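Local coordinates for protein putative RNase YutE (Bacillus subtilis subsp. subtilis str. 168, PDB 1YLM) that probably acts as an RNase toxin of the HepT family, a homodimer thought to be neutralised by its cognate antitoxin YutD, at residues Val4-Ser7 / Lys8-Thr12; Pro65-Tyr68 / Asp69-Met72; His118-Ala121 / Leu122-Pro126. All blocks are in the same frame, centred on the assembly; numbering follows the deposited sequence.

Interaction 1. Residues Val4-Ser7 / Lys8-Thr12; sequences VDRS and KIEKT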
ATOM      1  N   VAL A   4     -14.757 -20.409  -9.958  1.00 20.53           N
ATOM      2  CA  VAL A   4     -13.472 -19.762  -9.769  1.00 19.24           C
ATOM      3  C   VAL A   4     -13.490 -18.427 -10.509  1.00 18.49           C
ATOM      4  O   VAL A   4     -13.898 -18.369 -11.673  1.00 18.30           O
ATOM      5  CB  VAL A   4     -12.313 -20.687 -10.271  1.00 19.26           C
ATOM      6  CG1 VAL A   4     -10.929 -20.066 -10.008  1.00 19.28           C
ATOM      7  CG2 VAL A   4     -12.400 -22.070  -9.599  1.00 19.17           C
ATOM      8  N   ASP A   5     -13.052 -17.357  -9.842  1.00 18.38           N
ATOM      9  CA  ASP A   5     -12.989 -16.040 -10.486  1.00 17.40           C
ATOM     10  C   ASP A   5     -11.775 -15.963 -11.420  1.00 16.70           C
ATOM     11  O   ASP A   5     -10.781 -15.269 -11.172  1.00 16.05           O
ATOM     12  CB  ASP A   5     -13.020 -14.904  -9.472  1.00 17.41           C
ATOM     13  CG  ASP A   5     -13.345 -13.545 -10.120  1.00 19.05           C
ATOM     14  OD1 ASP A   5     -13.273 -13.393 -11.374  1.00 17.39           O
ATOM     15  OD2 ASP A   5     -13.659 -12.620  -9.358  1.00 19.95           O
ATOM     16  N   ARG A   6     -11.864 -16.712 -12.503  1.00 15.35           N
ATOM     17  CA  ARG A   6     -10.707 -16.951 -13.336  1.00 16.07           C
ATOM     18  C   ARG A   6     -10.239 -15.687 -14.047  1.00 15.54           C
ATOM     19  O   ARG A   6      -9.033 -15.488 -14.222  1.00 15.83           O
ATOM     20  CB  ARG A   6     -11.007 -18.061 -14.359  1.00 15.34           C
ATOM     21  CG  ARG A   6      -9.750 -18.557 -15.083  1.00 15.49           C
ATOM     22  CD  ARG A   6     -10.049 -19.785 -15.976  1.00 16.71           C
ATOM     23  NE  ARG A   6      -8.811 -20.315 -16.542  1.00 16.36           N
ATOM     24  CZ  ARG A   6      -8.678 -21.524 -17.085  1.00 18.47           C
ATOM     25  NH1 ARG A   6      -9.718 -22.356 -17.157  1.00 20.97           N
ATOM     26  NH2 ARG A   6      -7.498 -21.900 -17.558  1.00 19.35           N
ATOM     27  N   SER A   7     -11.189 -14.862 -14.472  1.00 16.49           N
ATOM     28  CA  SER A   7     -10.883 -13.536 -15.061  1.00 17.59           C
ATOM     29  C   SER A   7     -10.024 -12.666 -14.119  1.00 17.40           C
ATOM     30  O   SER A   7      -8.997 -12.128 -14.527  1.00 16.62           O
ATOM     31  CB  SER A   7     -12.182 -12.784 -15.366  1.00 18.21           C
ATOM     32  OG  SER A   7     -12.900 -13.460 -16.367  1.00 23.28           O
ATOM     33  N   LYS A   8     -10.461 -12.552 -12.870  1.00 16.93           N
ATOM     34  CA  LYS A   8      -9.746 -11.783 -11.853  1.00 16.66           C
ATOM     35  C   LYS A   8      -8.340 -12.340 -11.654  1.00 16.18           C
ATOM     36  O   LYS A   8      -7.367 -11.577 -11.630  1.00 15.63           O
ATOM     37  CB  LYS A   8     -10.521 -11.803 -10.528  1.00 17.53           C
ATOM     38  CG  LYS A   8      -9.900 -10.939  -9.427  1.00 18.84           C
ATOM     39  CD  LYS A   8     -10.804 -10.888  -8.209  1.00 20.59           C
ATOM     40  CE  LYS A   8     -10.213 -10.011  -7.113  1.00 22.99           C
ATOM     41  NZ  LYS A   8      -9.045 -10.632  -6.432  1.00 23.78           N
ATOM     42  N   ILE A   9      -8.226 -13.663 -11.519  1.00 16.44           N
ATOM     43  CA  ILE A   9      -6.938 -14.300 -11.245  1.00 16.79           C
ATOM     44  C   ILE A   9      -6.013 -14.035 -12.424  1.00 17.35           C
ATOM     45  O   ILE A   9      -4.876 -13.592 -12.253  1.00 17.48           O
ATOM     46  CB  ILE A   9      -7.069 -15.837 -10.986  1.00 16.85           C
ATOM     47  CG1 ILE A   9      -7.859 -16.108  -9.694  1.00 15.62           C
ATOM     48  CG2 ILE A   9      -5.671 -16.509 -10.932  1.00 17.15           C
ATOM     49  CD1 ILE A   9      -8.324 -17.560  -9.531  1.00 16.81           C
ATOM     50  N   GLU A  10      -6.503 -14.271 -13.630  1.00 17.19           N
ATOM     51  CA  GLU A  10      -5.606 -14.191 -14.764  1.00 18.54           C
ATOM     52  C   GLU A  10      -5.165 -12.791 -15.248  1.00 18.15           C
ATOM     53  O   GLU A  10      -3.959 -12.562 -15.469  1.00 17.16           O
ATOM     54  CB  GLU A  10      -6.222 -14.919 -15.996  1.00 18.93           C
ATOM     55  CG  GLU A  10      -6.440 -16.435 -15.851  1.00 19.05           C
ATOM     56  CD  GLU A  10      -7.044 -17.120 -17.095  1.00 22.11           C
ATOM     57  OE1 GLU A  10      -7.637 -16.428 -17.954  1.00 24.26           O
ATOM     58  OE2 GLU A  10      -6.908 -18.365 -17.206  1.00 21.95           O
ATOM     59  N   LYS A  11      -6.052 -11.803 -15.284  1.00 18.38           N
ATOM     60  CA  LYS A  11      -5.749 -10.415 -14.894  1.00 18.08           C
ATOM     61  C   LYS A  11      -4.701 -10.043 -13.874  1.00 17.06           C
ATOM     62  O   LYS A  11      -3.767  -9.298 -14.206  1.00 14.29           O
ATOM     63  CB  LYS A  11      -6.989  -9.500 -14.917  1.00 18.77           C
ATOM     64  CG  LYS A  11      -7.684  -9.534 -16.308  1.00 20.30           C
ATOM     65  CD  LYS A  11      -9.103  -8.921 -16.295  1.00 21.38           C
ATOM     66  CE  LYS A  11     -10.000  -9.408 -17.472  1.00 23.78           C
ATOM     67  NZ  LYS A  11     -11.447  -8.979 -17.274  1.00 26.16           N
ATOM     68  N   THR A  12      -4.838 -10.552 -12.663  1.00 16.05           N
ATOM     69  CA  THR A  12      -3.831 -10.199 -11.675  1.00 16.92           C
ATOM     70  C   THR A  12      -2.480 -10.881 -11.906  1.00 16.49           C
ATOM     71  O   THR A  12      -1.443 -10.290 -11.603  1.00 16.85           O
ATOM     72  CB  THR A  12      -4.351 -10.149 -10.193  1.00 18.44           C
ATOM     73  OG1 THR A  12      -3.722 -11.116  -9.355  1.00 23.26           O
ATOM     74  CG2 THR A  12      -5.839 -10.129 -10.097  1.00 13.49           C
TER
HETATM   75  O   HOH W   1      -5.113 -20.307 -16.959  1.00 34.04           O
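Val4 and Ile9 form the close-packed side of this helix start: CG1 of Val4 lies 3.6 Å from CD1 of Ile9. Helix 119-137 meets both side chains, through Leu137 and Ile129, and helix 32-59 also lies against Ile9. On another side of the same turns, Arg6 and Glu10 pair in the i to i+4 spacing. The Arg6 chain runs extended from CG to NE, and NE gives a salt-bridging hydrogen bond of 2.8 Å to Glu10 OE2. The guanidinium and carboxylate planes stand 74° apart, and NE reaches OE2 from above the carboxylate plane. A water accepts from Arg6 NH2 and donates to the same OE2, closing a small ring, while Arg6 NH1 is held by the carbonyls of Gly138 and Ser141. The other side is looser. Ser7 and Lys11 are exposed, and the bond from Lys11 N to Ser7 O is weak. Lys8 passes CD by Asp5 OD2 at 3.5 Å, then bends at its last torsion (chi4 -72°) toward a salt bridge with Asp55. With CG anti to its backbone N (chi1 -164°), Asp5 brings OD1 within 3.3 Å of Lys8 N, the side-chain capping bond of an aspartate N-cap opening helix 6-23.

Interaction 2. Residues Pro65-Tyr68 / Asp69-Met72; sequences PGSY and DDIM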
ATOM      1  N   PRO A  65      -8.276 -19.717   5.229  1.00 28.53           N
ATOM      2  CA  PRO A  65      -7.157 -19.113   5.956  1.00 28.75           C
ATOM      3  C   PRO A  65      -7.630 -18.255   7.131  1.00 29.47           C
ATOM      4  O   PRO A  65      -8.572 -17.465   6.981  1.00 29.53           O
ATOM      5  CB  PRO A  65      -6.495 -18.219   4.897  1.00 28.60           C
ATOM      6  CG  PRO A  65      -7.580 -17.876   3.959  1.00 28.41           C
ATOM      7  CD  PRO A  65      -8.500 -19.065   3.925  1.00 28.35           C
ATOM      8  N   GLY A  66      -6.974 -18.410   8.279  1.00 30.38           N
ATOM      9  CA  GLY A  66      -7.262 -17.582   9.455  1.00 31.45           C
ATOM     10  C   GLY A  66      -6.805 -16.153   9.235  1.00 32.45           C
ATOM     11  O   GLY A  66      -7.529 -15.198   9.561  1.00 33.48           O
ATOM     12  N   SER A  67      -5.612 -16.019   8.657  1.00 32.48           N
ATOM     13  CA  SER A  67      -5.006 -14.726   8.328  1.00 32.97           C
ATOM     14  C   SER A  67      -4.345 -14.817   6.957  1.00 32.50           C
ATOM     15  O   SER A  67      -4.128 -15.919   6.450  1.00 32.43           O
ATOM     16  CB  SER A  67      -3.923 -14.381   9.349  1.00 32.71           C
ATOM     17  OG  SER A  67      -2.803 -15.257   9.199  1.00 34.89           O
ATOM     18  N   TYR A  68      -3.984 -13.670   6.373  1.00 32.37           N
ATOM     19  CA  TYR A  68      -3.289 -13.701   5.083  1.00 31.84           C
ATOM     20  C   TYR A  68      -2.025 -14.571   5.134  1.00 31.50           C
ATOM     21  O   TYR A  68      -1.619 -15.145   4.123  1.00 31.27           O
ATOM     22  CB  TYR A  68      -3.027 -12.291   4.516  1.00 31.65           C
ATOM     23  CG  TYR A  68      -1.990 -11.467   5.233  1.00 31.46           C
ATOM     24  CD1 TYR A  68      -0.625 -11.761   5.122  1.00 32.04           C
ATOM     25  CD2 TYR A  68      -2.366 -10.365   5.993  1.00 32.27           C
ATOM     26  CE1 TYR A  68       0.334 -10.989   5.775  1.00 31.23           C
ATOM     27  CE2 TYR A  68      -1.418  -9.584   6.649  1.00 31.63           C
ATOM     28  CZ  TYR A  68      -0.071  -9.901   6.536  1.00 32.01           C
ATOM     29  OH  TYR A  68       0.863  -9.114   7.181  1.00 31.46           O
ATOM     30  N   ASP A  69      -1.439 -14.704   6.325  1.00 31.28           N
ATOM     31  CA  ASP A  69      -0.219 -15.488   6.500  1.00 31.83           C
ATOM     32  C   ASP A  69      -0.397 -16.994   6.316  1.00 30.88           C
ATOM     33  O   ASP A  69       0.592 -17.709   6.111  1.00 31.49           O
ATOM     34  CB  ASP A  69       0.418 -15.213   7.868  1.00 32.75           C
ATOM     35  CG  ASP A  69       1.363 -14.041   7.835  1.00 36.46           C
ATOM     36  OD1 ASP A  69       2.236 -13.987   6.927  1.00 40.43           O
ATOM     37  OD2 ASP A  69       1.231 -13.163   8.714  1.00 40.55           O
ATOM     38  N   ASP A  70      -1.646 -17.464   6.394  1.00 29.17           N
ATOM     39  CA  ASP A  70      -1.968 -18.895   6.258  1.00 27.74           C
ATOM     40  C   ASP A  70      -2.134 -19.337   4.797  1.00 25.82           C
ATOM     41  O   ASP A  70      -2.041 -20.532   4.475  1.00 25.49           O
ATOM     42  CB  ASP A  70      -3.252 -19.204   7.029  1.00 28.11           C
ATOM     43  CG  ASP A  70      -3.133 -18.873   8.499  1.00 30.48           C
ATOM     44  OD1 ASP A  70      -2.236 -19.450   9.157  1.00 32.93           O
ATOM     45  OD2 ASP A  70      -3.924 -18.028   8.993  1.00 34.23           O
ATOM     46  N   ILE A  71      -2.364 -18.365   3.926  1.00 23.68           N
ATOM     47  CA  ILE A  71      -2.637 -18.616   2.504  1.00 22.21           C
ATOM     48  C   ILE A  71      -1.640 -19.557   1.821  1.00 21.79           C
ATOM     49  O   ILE A  71      -2.047 -20.514   1.142  1.00 20.81           O
ATOM     50  CB  ILE A  71      -2.794 -17.271   1.733  1.00 22.34           C
ATOM     51  CG1 ILE A  71      -4.055 -16.558   2.221  1.00 21.43           C
ATOM     52  CG2 ILE A  71      -2.857 -17.500   0.226  1.00 20.61           C
ATOM     53  CD1 ILE A  71      -4.189 -15.107   1.808  1.00 21.54           C
HETATM   54  N   MSE A  72      -0.340 -19.314   2.012  1.00 21.19           N
HETATM   55  CA  MSE A  72       0.681 -20.084   1.287  1.00 21.90           C
HETATM   56  C   MSE A  72       0.708 -21.528   1.731  1.00 21.28           C
HETATM   57  O   MSE A  72       0.866 -22.432   0.916  1.00 20.59           O
HETATM   58  CB  MSE A  72       2.080 -19.478   1.450  1.00 22.61           C
HETATM   59  CG  MSE A  72       2.241 -18.109   0.812  1.00 24.58           C
HETATM   60 SE   MSE A  72       1.820 -18.032  -1.129  1.00 39.85          SE
HETATM   61  CE  MSE A  72       2.501 -19.791  -1.631  1.00 10.79           C
TER
HETATM   62  O   HOH W   2       0.479 -16.587   3.183  1.00 26.56           O
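Ser67 and Asp70 grip each other across the turn that leads into helix 71-77. From Asp70 CB, which rests 4.0 Å from Pro65 CB and 3.4 Å from Ser67 O, the chain turns to CG, set anti to the carbonyl carbon (chi1 -59°) and 3.7 Å from Ser67 OG. At the tip, OD2 takes two bonds: Ser67 N reaches it at 2.6 Å on the anti lone pair, while Ser67 OG donates at 3.0 Å from well above the carboxylate plane. Two donors from one residue limit the swing of the carboxylate. The backbone answers in the other direction, Asp70 N donating to Ser67 O, so a turn in the loop before helix 71-77 is held both by side chain and by main chain between residues three apart. Ser67 OG also accepts a weak bond from Asp69 N. Apart from these polar bonds, Pro65 CB and Tyr68 CB both touch Ile71, whose CD1 is 4.1 Å from Tyr68 CB; Pro65 and Ile71 also meet Asn54 of helix 32-59. Asp69 runs beside Tyr68, pointing the same way, its carboxylate 44° from the ring plane and its OD1 3.7 Å from CE1. The Tyr68 ring makes a cation-pi contact with Arg96, an active-site residue by similarity. A water donates to Tyr68 O and accepts from the backbone N of Met72, which is present as selenomethionine.

Interaction 3. Residues His118-Ala121 / Leu122-Pro126; sequences HQTA and LQDFP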
ATOM      1  N   HIS A 118      14.359 -14.456  -3.920  1.00 21.03           N
ATOM      2  CA  HIS A 118      13.232 -15.348  -4.222  1.00 20.96           C
ATOM      3  C   HIS A 118      12.683 -15.123  -5.618  1.00 21.03           C
ATOM      4  O   HIS A 118      11.531 -15.437  -5.892  1.00 20.64           O
ATOM      5  CB  HIS A 118      12.149 -15.205  -3.141  1.00 20.66           C
ATOM      6  CG  HIS A 118      12.686 -15.352  -1.745  1.00 21.55           C
ATOM      7  ND1 HIS A 118      13.372 -16.475  -1.331  1.00 23.18           N
ATOM      8  CD2 HIS A 118      12.686 -14.503  -0.691  1.00 21.35           C
ATOM      9  CE1 HIS A 118      13.743 -16.326  -0.071  1.00 22.47           C
ATOM     10  NE2 HIS A 118      13.344 -15.135   0.342  1.00 23.68           N
ATOM     11  N   GLN A 119      13.521 -14.607  -6.517  1.00 21.01           N
ATOM     12  CA  GLN A 119      13.047 -14.219  -7.834  1.00 21.65           C
ATOM     13  C   GLN A 119      12.554 -15.423  -8.652  1.00 21.44           C
ATOM     14  O   GLN A 119      11.533 -15.329  -9.329  1.00 21.31           O
ATOM     15  CB  GLN A 119      14.113 -13.412  -8.586  1.00 22.32           C
ATOM     16  CG  GLN A 119      13.573 -12.736  -9.845  1.00 23.91           C
ATOM     17  CD  GLN A 119      14.532 -11.741 -10.448  1.00 26.31           C
ATOM     18  OE1 GLN A 119      15.416 -11.230  -9.772  1.00 29.13           O
ATOM     19  NE2 GLN A 119      14.352 -11.450 -11.731  1.00 26.69           N
ATOM     20  N   THR A 120      13.244 -16.562  -8.561  1.00 21.62           N
ATOM     21  CA  THR A 120      12.802 -17.763  -9.283  1.00 21.80           C
ATOM     22  C   THR A 120      11.401 -18.255  -8.842  1.00 21.31           C
ATOM     23  O   THR A 120      10.549 -18.538  -9.697  1.00 21.62           O
ATOM     24  CB  THR A 120      13.843 -18.914  -9.205  1.00 22.78           C
ATOM     25  OG1 THR A 120      15.076 -18.488  -9.815  1.00 24.39           O
ATOM     26  CG2 THR A 120      13.341 -20.142  -9.956  1.00 23.27           C
ATOM     27  N   ALA A 121      11.169 -18.357  -7.532  1.00 20.74           N
ATOM     28  CA  ALA A 121       9.845 -18.713  -6.993  1.00 20.63           C
ATOM     29  C   ALA A 121       8.796 -17.677  -7.428  1.00 20.79           C
ATOM     30  O   ALA A 121       7.667 -18.027  -7.798  1.00 20.31           O
ATOM     31  CB  ALA A 121       9.880 -18.832  -5.492  1.00 19.86           C
ATOM     32  N   LEU A 122       9.175 -16.403  -7.419  1.00 20.21           N
ATOM     33  CA  LEU A 122       8.265 -15.361  -7.921  1.00 20.54           C
ATOM     34  C   LEU A 122       7.883 -15.560  -9.393  1.00 20.92           C
ATOM     35  O   LEU A 122       6.695 -15.569  -9.735  1.00 20.11           O
ATOM     36  CB  LEU A 122       8.844 -13.960  -7.671  1.00 20.50           C
ATOM     37  CG  LEU A 122       8.867 -13.525  -6.200  1.00 19.58           C
ATOM     38  CD1 LEU A 122       9.713 -12.278  -6.014  1.00 19.56           C
ATOM     39  CD2 LEU A 122       7.440 -13.298  -5.670  1.00 19.21           C
ATOM     40  N   GLN A 123       8.883 -15.755 -10.250  1.00 21.13           N
ATOM     41  CA  GLN A 123       8.662 -16.016 -11.672  1.00 22.68           C
ATOM     42  C   GLN A 123       7.788 -17.244 -11.916  1.00 21.67           C
ATOM     43  O   GLN A 123       6.979 -17.262 -12.837  1.00 21.45           O
ATOM     44  CB  GLN A 123       9.997 -16.211 -12.400  1.00 22.61           C
ATOM     45  CG  GLN A 123      10.902 -14.983 -12.395  1.00 25.71           C
ATOM     46  CD  GLN A 123      12.291 -15.269 -12.951  1.00 25.43           C
ATOM     47  OE1 GLN A 123      12.759 -16.412 -12.946  1.00 32.03           O
ATOM     48  NE2 GLN A 123      12.957 -14.229 -13.430  1.00 28.83           N
ATOM     49  N   ASP A 124       7.966 -18.269 -11.090  1.00 21.28           N
ATOM     50  CA  ASP A 124       7.224 -19.521 -11.249  1.00 20.68           C
ATOM     51  C   ASP A 124       5.798 -19.495 -10.716  1.00 19.54           C
ATOM     52  O   ASP A 124       4.996 -20.344 -11.091  1.00 18.07           O
ATOM     53  CB  ASP A 124       7.989 -20.668 -10.589  1.00 20.95           C
ATOM     54  CG  ASP A 124       9.250 -21.030 -11.350  1.00 22.10           C
ATOM     55  OD1 ASP A 124       9.361 -20.658 -12.536  1.00 25.73           O
ATOM     56  OD2 ASP A 124      10.122 -21.687 -10.756  1.00 23.42           O
ATOM     57  N   PHE A 125       5.489 -18.535  -9.842  1.00 19.06           N
ATOM     58  CA  PHE A 125       4.157 -18.471  -9.213  1.00 18.55           C
ATOM     59  C   PHE A 125       2.990 -18.430 -10.230  1.00 18.09           C
ATOM     60  O   PHE A 125       2.054 -19.229 -10.114  1.00 17.21           O
ATOM     61  CB  PHE A 125       4.074 -17.316  -8.202  1.00 18.67           C
ATOM     62  CG  PHE A 125       2.730 -17.195  -7.514  1.00 19.02           C
ATOM     63  CD1 PHE A 125       2.364 -18.087  -6.491  1.00 20.34           C
ATOM     64  CD2 PHE A 125       1.827 -16.212  -7.890  1.00 19.81           C
ATOM     65  CE1 PHE A 125       1.120 -17.990  -5.870  1.00 19.28           C
ATOM     66  CE2 PHE A 125       0.586 -16.088  -7.253  1.00 20.16           C
ATOM     67  CZ  PHE A 125       0.234 -16.973  -6.249  1.00 18.34           C
ATOM     68  N   PRO A 126       3.039 -17.513 -11.226  1.00 18.88           N
ATOM     69  CA  PRO A 126       1.976 -17.507 -12.251  1.00 19.06           C
ATOM     70  C   PRO A 126       1.868 -18.832 -13.012  1.00 19.60           C
ATOM     71  O   PRO A 126       0.761 -19.275 -13.324  1.00 19.14           O
ATOM     72  CB  PRO A 126       2.406 -16.382 -13.219  1.00 19.17           C
ATOM     73  CG  PRO A 126       3.347 -15.538 -12.463  1.00 19.39           C
ATOM     74  CD  PRO A 126       4.018 -16.427 -11.447  1.00 18.47           C
TER
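Gln119 and Gln123 cross one helical turn apart, their amide planes 84° from each other and their NE2 atoms 3.5 Å apart. Neither amide bonds the other: Gln119 NE2 instead donates to Asp24 OD1. Gln119 has CG anti to its backbone N (chi1 -168°), whereas CG of Gln123 lies beside its own N (chi1 -63°) and folds back over the turn, 3.1 Å from Gln119 O. Thr120 and Asp124 are arranged differently, side by side and pointing the same way, with Thr120 CG2 3.7 Å from Asp124 OD2. Leu122 leans back toward the helix start, its CG 3.3 Å from His118 O. That carbonyl, at the N-cap, accepts from Leu122 N at 3.0 Å. The next two i to i+4 bonds, Gln123 N to Gln119 O and Asp124 N to Thr120 O, are also sound, but the one from Phe125 N to Ala121 O is weak, Phe125 N also bonding Leu122 O, just ahead of the kink at Pro126, whose nitrogen carries no hydrogen. Around these first two turns of helix 119-137, Gln119, Gln123 and Pro126 face helix 6-23, while Leu122 and Phe125 pack on helix 83-93 and on Ile49 of helix 32-59, and His118 ND1 bonds Glu88.

How the interactions relate
From the N terminus, interaction 1 opens helix 6-23; helix 32-59 follows, and interaction 2 tightens the end of the loop that leads into helix 71-77. Helices 83-93, 96-100 and 108-117 come next, before interaction 3 starts helix 119-137. The three are in series, none nested or crossing, and each lies at or near the beginning of a helix. Their centres are 18 to 19 Å apart, and none touches another; interactions 2 and 3 come nearest, about 5 Å between closest atoms. Helix 32-59 is shared by all, meeting Ile9, Ile71 and Leu122, while helix 83-93 is met by interactions 2 and 3. Interaction 1 alone reaches the second subunit, where Lys11 and Thr12 pack on its Leu104.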